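Long-range contact in endoribonuclease L-PSP/chorismate mutase-like domain-containing protein (Shewanella oneidensis, PDB 2OTM), which is of unknown function but, as a member of the YjgF-like (L-PSP) family that forms trimers, is classed as a putative endoribonuclease: residues A68-L80 with L142-L154. Sequence-based numbering, arbitrary orientation.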
loop_
_atom_site.group_PDB
_atom_site.type_symbol
_atom_site.label_atom_id
_atom_site.label_comp_id
_atom_site.label_asym_id
_atom_site.label_seq_id
_atom_site.Cartn_x
_atom_site.Cartn_y
_atom_site.Cartn_z
ATOM N N ALA B 68 14.307 -9.964 11.749
ATOM C CA ALA B 68 13.927 -10.227 10.371
ATOM C C ALA B 68 13.670 -8.950 9.589
ATOM O O ALA B 68 14.120 -8.803 8.465
ATOM C CB ALA B 68 12.694 -11.099 10.324
ATOM N N CYS B 69 12.960 -8.011 10.191
ATOM C CA CYS B 69 12.678 -6.745 9.510
ATOM C C CYS B 69 13.920 -5.909 9.336
ATOM O O CYS B 69 14.050 -5.158 8.346
ATOM C CB CYS B 69 11.629 -5.969 10.256
ATOM S SG CYS B 69 9.989 -6.771 10.202
ATOM N N ARG B 70 14.831 -6.028 10.292
ATOM C CA ARG B 70 16.143 -5.380 10.177
ATOM C C ARG B 70 16.902 -5.953 8.972
ATOM O O ARG B 70 17.474 -5.198 8.174
ATOM C CB ARG B 70 16.922 -5.548 11.487
ATOM C CG ARG B 70 18.296 -4.893 11.538
ATOM C CD ARG B 70 18.946 -5.107 12.919
ATOM N NE ARG B 70 20.356 -4.659 12.967
ATOM C CZ ARG B 70 20.772 -3.428 13.292
ATOM N NH1 ARG B 70 19.922 -2.467 13.599
ATOM N NH2 ARG B 70 22.063 -3.150 13.304
ATOM N N LEU B 71 16.927 -7.275 8.828
ATOM C CA LEU B 71 17.653 -7.908 7.735
ATOM C C LEU B 71 17.012 -7.591 6.374
ATOM O O LEU B 71 17.719 -7.323 5.397
ATOM C CB LEU B 71 17.752 -9.414 7.951
ATOM C CG LEU B 71 18.588 -10.232 6.988
ATOM C CD1 LEU B 71 20.022 -9.681 6.807
ATOM C CD2 LEU B 71 18.552 -11.708 7.428
ATOM N N ALA B 72 15.685 -7.637 6.294
ATOM C CA ALA B 72 14.987 -7.229 5.052
ATOM C C ALA B 72 15.308 -5.786 4.670
ATOM O O ALA B 72 15.466 -5.446 3.481
ATOM C CB ALA B 72 13.458 -7.419 5.231
ATOM N N THR B 73 15.427 -4.930 5.683
ATOM C CA THR B 73 15.729 -3.511 5.451
ATOM C C THR B 73 17.192 -3.355 5.010
ATOM O O THR B 73 17.503 -2.536 4.157
ATOM C CB THR B 73 15.418 -2.668 6.678
ATOM O OG1 THR B 73 14.013 -2.804 6.999
ATOM C CG2 THR B 73 15.735 -1.211 6.400
ATOM N N LEU B 74 18.086 -4.161 5.561
ATOM C CA LEU B 74 19.466 -4.156 5.076
ATOM C C LEU B 74 19.508 -4.530 3.610
ATOM O O LEU B 74 20.260 -3.928 2.843
ATOM C CB LEU B 74 20.324 -5.133 5.894
ATOM C CG LEU B 74 21.827 -5.076 5.679
ATOM C CD1 LEU B 74 22.383 -3.693 6.111
ATOM C CD2 LEU B 74 22.489 -6.217 6.438
ATOM N N ASN B 75 18.712 -5.528 3.220
ATOM C CA ASN B 75 18.547 -5.884 1.803
ATOM C C ASN B 75 17.997 -4.724 0.983
ATOM O O ASN B 75 18.517 -4.414 -0.079
ATOM C CB ASN B 75 17.645 -7.127 1.636
ATOM C CG ASN B 75 18.410 -8.431 1.791
ATOM O OD1 ASN B 75 18.857 -9.010 0.788
ATOM N ND2 ASN B 75 18.611 -8.873 3.038
ATOM N N ALA B 76 16.968 -4.055 1.497
ATOM C CA ALA B 76 16.405 -2.874 0.840
ATOM C C ALA B 76 17.436 -1.753 0.652
ATOM O O ALA B 76 17.432 -1.067 -0.364
ATOM C CB ALA B 76 15.174 -2.353 1.624
ATOM N N ILE B 77 18.290 -1.552 1.645
ATOM C CA ILE B 77 19.372 -0.531 1.552
ATOM C C ILE B 77 20.379 -0.932 0.483
ATOM O O ILE B 77 20.859 -0.094 -0.278
ATOM C CB ILE B 77 20.048 -0.325 2.921
ATOM C CG1 ILE B 77 19.023 0.287 3.902
ATOM C CG2 ILE B 77 21.277 0.590 2.805
ATOM C CD1 ILE B 77 19.466 0.331 5.400
ATOM N N ALA B 78 20.675 -2.229 0.384
ATOM C CA ALA B 78 21.525 -2.722 -0.693
ATOM C C ALA B 78 20.904 -2.374 -2.051
ATOM O O ALA B 78 21.603 -1.962 -2.991
ATOM C CB ALA B 78 21.798 -4.238 -0.542
ATOM N N GLN B 79 19.590 -2.493 -2.150
ATOM C CA GLN B 79 18.902 -2.197 -3.396
ATOM C C GLN B 79 19.041 -0.711 -3.728
ATOM O O GLN B 79 19.278 -0.344 -4.873
ATOM C CB GLN B 79 17.417 -2.555 -3.247
ATOM C CG GLN B 79 16.596 -2.363 -4.514
ATOM C CD GLN B 79 17.035 -3.316 -5.568
ATOM O OE1 GLN B 79 16.706 -4.495 -5.499
ATOM N NE2 GLN B 79 17.816 -2.828 -6.535
ATOM N N LEU B 80 18.903 0.131 -2.711
ATOM C CA LEU B 80 18.999 1.580 -2.896
ATOM C C LEU B 80 20.415 1.946 -3.318
ATOM O O LEU B 80 20.599 2.804 -4.185
ATOM C CB LEU B 80 18.628 2.329 -1.613
ATOM C CG LEU B 80 17.173 2.219 -1.144
ATOM C CD1 LEU B 80 17.017 2.975 0.152
ATOM C CD2 LEU B 80 16.198 2.722 -2.218
ATOM N N LEU B 142 7.449 -16.972 -0.916
ATOM C CA LEU B 142 8.512 -17.805 -0.368
ATOM C C LEU B 142 8.265 -18.182 1.103
ATOM O O LEU B 142 9.187 -18.615 1.778
ATOM C CB LEU B 142 9.891 -17.108 -0.515
ATOM C CG LEU B 142 10.344 -16.641 -1.927
ATOM C CD1 LEU B 142 11.698 -15.943 -1.895
ATOM C CD2 LEU B 142 10.420 -17.811 -2.862
ATOM N N ASN B 143 7.033 -18.016 1.591
ATOM C CA ASN B 143 6.740 -18.190 3.001
ATOM C C ASN B 143 7.604 -17.332 3.905
ATOM O O ASN B 143 7.841 -17.686 5.084
ATOM C CB ASN B 143 6.849 -19.660 3.392
ATOM C CG ASN B 143 6.271 -19.956 4.763
ATOM O OD1 ASN B 143 5.294 -19.327 5.215
ATOM N ND2 ASN B 143 6.876 -20.932 5.446
ATOM N N SER B 144 8.047 -16.187 3.381
ATOM C CA SER B 144 8.823 -15.250 4.161
ATOM C C SER B 144 8.047 -14.747 5.371
ATOM O O SER B 144 6.844 -14.538 5.324
ATOM C CB SER B 144 9.242 -14.061 3.303
ATOM O OG SER B 144 10.167 -13.205 3.980
ATOM N N LEU B 145 8.738 -14.521 6.478
ATOM C CA LEU B 145 8.100 -13.893 7.628
ATOM C C LEU B 145 7.720 -12.445 7.327
ATOM O O LEU B 145 6.718 -11.945 7.837
ATOM C CB LEU B 145 9.020 -13.945 8.824
ATOM C CG LEU B 145 8.588 -13.198 10.070
ATOM C CD1 LEU B 145 7.305 -13.822 10.635
ATOM C CD2 LEU B 145 9.746 -13.313 11.015
ATOM N N CYS B 146 8.510 -11.776 6.490
ATOM C CA CYS B 146 8.268 -10.382 6.234
ATOM C C CYS B 146 8.726 -9.924 4.869
ATOM O O CYS B 146 9.511 -10.595 4.184
ATOM C CB CYS B 146 8.946 -9.523 7.305
ATOM S SG CYS B 146 10.772 -9.554 7.296
ATOM N N LEU B 147 8.216 -8.767 4.498
ATOM C CA LEU B 147 8.611 -8.093 3.273
ATOM C C LEU B 147 8.686 -6.599 3.562
ATOM O O LEU B 147 7.776 -6.032 4.208
ATOM C CB LEU B 147 7.545 -8.421 2.228
ATOM C CG LEU B 147 7.682 -8.449 0.727
ATOM C CD1 LEU B 147 8.854 -9.269 0.233
ATOM C CD2 LEU B 147 6.344 -9.011 0.198
ATOM N N VAL B 148 9.709 -5.935 3.026
ATOM C CA VAL B 148 9.916 -4.520 3.269
ATOM C C VAL B 148 10.025 -3.791 1.933
ATOM O O VAL B 148 10.633 -4.300 0.982
ATOM C CB VAL B 148 11.208 -4.310 4.148
ATOM C CG1 VAL B 148 11.699 -2.897 4.096
ATOM C CG2 VAL B 148 10.925 -4.766 5.601
ATOM N N TYR B 149 9.423 -2.602 1.875
ATOM C CA TYR B 149 9.488 -1.707 0.740
ATOM C C TYR B 149 9.927 -0.339 1.249
ATOM O O TYR B 149 9.399 0.162 2.242
ATOM C CB TYR B 149 8.112 -1.534 0.095
ATOM C CG TYR B 149 7.512 -2.787 -0.464
ATOM C CD1 TYR B 149 6.905 -3.732 0.355
ATOM C CD2 TYR B 149 7.488 -3.000 -1.831
ATOM C CE1 TYR B 149 6.340 -4.893 -0.182
ATOM C CE2 TYR B 149 6.933 -4.169 -2.388
ATOM C CZ TYR B 149 6.363 -5.112 -1.545
ATOM O OH TYR B 149 5.797 -6.228 -2.107
ATOM N N LEU B 150 10.864 0.277 0.549
ATOM C CA LEU B 150 11.361 1.612 0.894
ATOM C C LEU B 150 11.088 2.587 -0.247
ATOM O O LEU B 150 11.019 2.197 -1.405
ATOM C CB LEU B 150 12.850 1.585 1.161
ATOM C CG LEU B 150 13.347 0.766 2.352
ATOM C CD1 LEU B 150 14.822 0.965 2.512
ATOM C CD2 LEU B 150 12.624 1.143 3.621
ATOM N N PHE B 151 10.912 3.849 0.127
ATOM C CA PHE B 151 10.666 4.944 -0.790
ATOM C C PHE B 151 11.627 6.074 -0.384
ATOM O O PHE B 151 11.671 6.464 0.795
ATOM C CB PHE B 151 9.251 5.448 -0.641
ATOM C CG PHE B 151 8.181 4.412 -0.917
ATOM C CD1 PHE B 151 7.851 3.471 0.036
ATOM C CD2 PHE B 151 7.514 4.400 -2.105
ATOM C CE1 PHE B 151 6.886 2.521 -0.203
ATOM C CE2 PHE B 151 6.523 3.447 -2.352
ATOM C CZ PHE B 151 6.223 2.518 -1.404
ATOM N N ALA B 152 12.389 6.576 -1.355
ATOM C CA ALA B 152 13.456 7.532 -1.116
ATOM C C ALA B 152 13.296 8.705 -2.048
ATOM O O ALA B 152 12.838 8.549 -3.179
ATOM C CB ALA B 152 14.827 6.898 -1.311
ATOM N N GLU B 153 13.694 9.870 -1.560
ATOM C CA GLU B 153 13.764 11.098 -2.345
ATOM C C GLU B 153 15.205 11.345 -2.746
ATOM O O GLU B 153 16.100 11.282 -1.902
ATOM C CB GLU B 153 13.264 12.300 -1.523
ATOM C CG GLU B 153 13.128 13.549 -2.346
ATOM C CD GLU B 153 12.757 14.794 -1.554
ATOM O OE1 GLU B 153 12.668 14.751 -0.312
ATOM O OE2 GLU B 153 12.593 15.833 -2.214
ATOM N N LEU B 154 15.421 11.598 -4.029
ATOM C CA LEU B 154 16.740 11.914 -4.567
ATOM C C LEU B 154 16.806 13.395 -4.920
ATOM O O LEU B 154 17.882 13.922 -5.222
ATOM C CB LEU B 154 16.984 11.113 -5.835
ATOM C CG LEU B 154 16.854 9.594 -5.716
ATOM C CD1 LEU B 154 16.763 9.033 -7.121
ATOM C CD2 LEU B 154 18.013 9.003 -4.925
ATOM O OXT LEU B 154 15.764 14.071 -4.941
#
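L150 reaches from strand 146-153 to A76 and L80 on the helix 62-84, at the heart of the chorismate mutase-like alpha+beta fold in which helices 62-84 and 109-124 lie on one face of a mixed sheet. The axes of helix segment 68-80 and strand 146-153 run in roughly the same direction, 39° apart, and approach to 7.8 Å, and three alanines, A68, A72 and A76, let the backbones come near. Along L150, CB leaves the strand toward the helix, and CG then lies 3.7 Å from A76 CB. Beyond it CD1 presses on A76 CB at 3.5 Å, slightly tighter than usual for two carbons, and also meets CD1 of L80 at 3.8 Å, the two leucine side chains crossing at about a right angle. L80 in turn spreads over I93, L37 and T39 of the adjoining strands.

One step back along this face of the strand, V148 packs its two methyls against the helix: its CG2 rests against A72 CB (3.7 Å), while CG1, anti to the backbone N (chi1 163°), packs beside the hydroxyl oxygen of T73. T73 OG1 is turned back into its own helix and donates to C69 O over 2.7 Å, reaching this carbonyl from the face opposite the one used by T73 N. The polar atom is thereby satisfied inside an otherwise apolar layer, where T73 also touches A116, L119 and L120 of helix 109-124. Y149 and F151 face the other way, and both pack on the second subunit of the trimer. At the start of the strand C146 points its sulfur into the helix backbone, where SG lies 3.6 Å from A68 O, and no disulfide joins it to C69, the SG atoms of C69 and C146 being 4.1 Å apart.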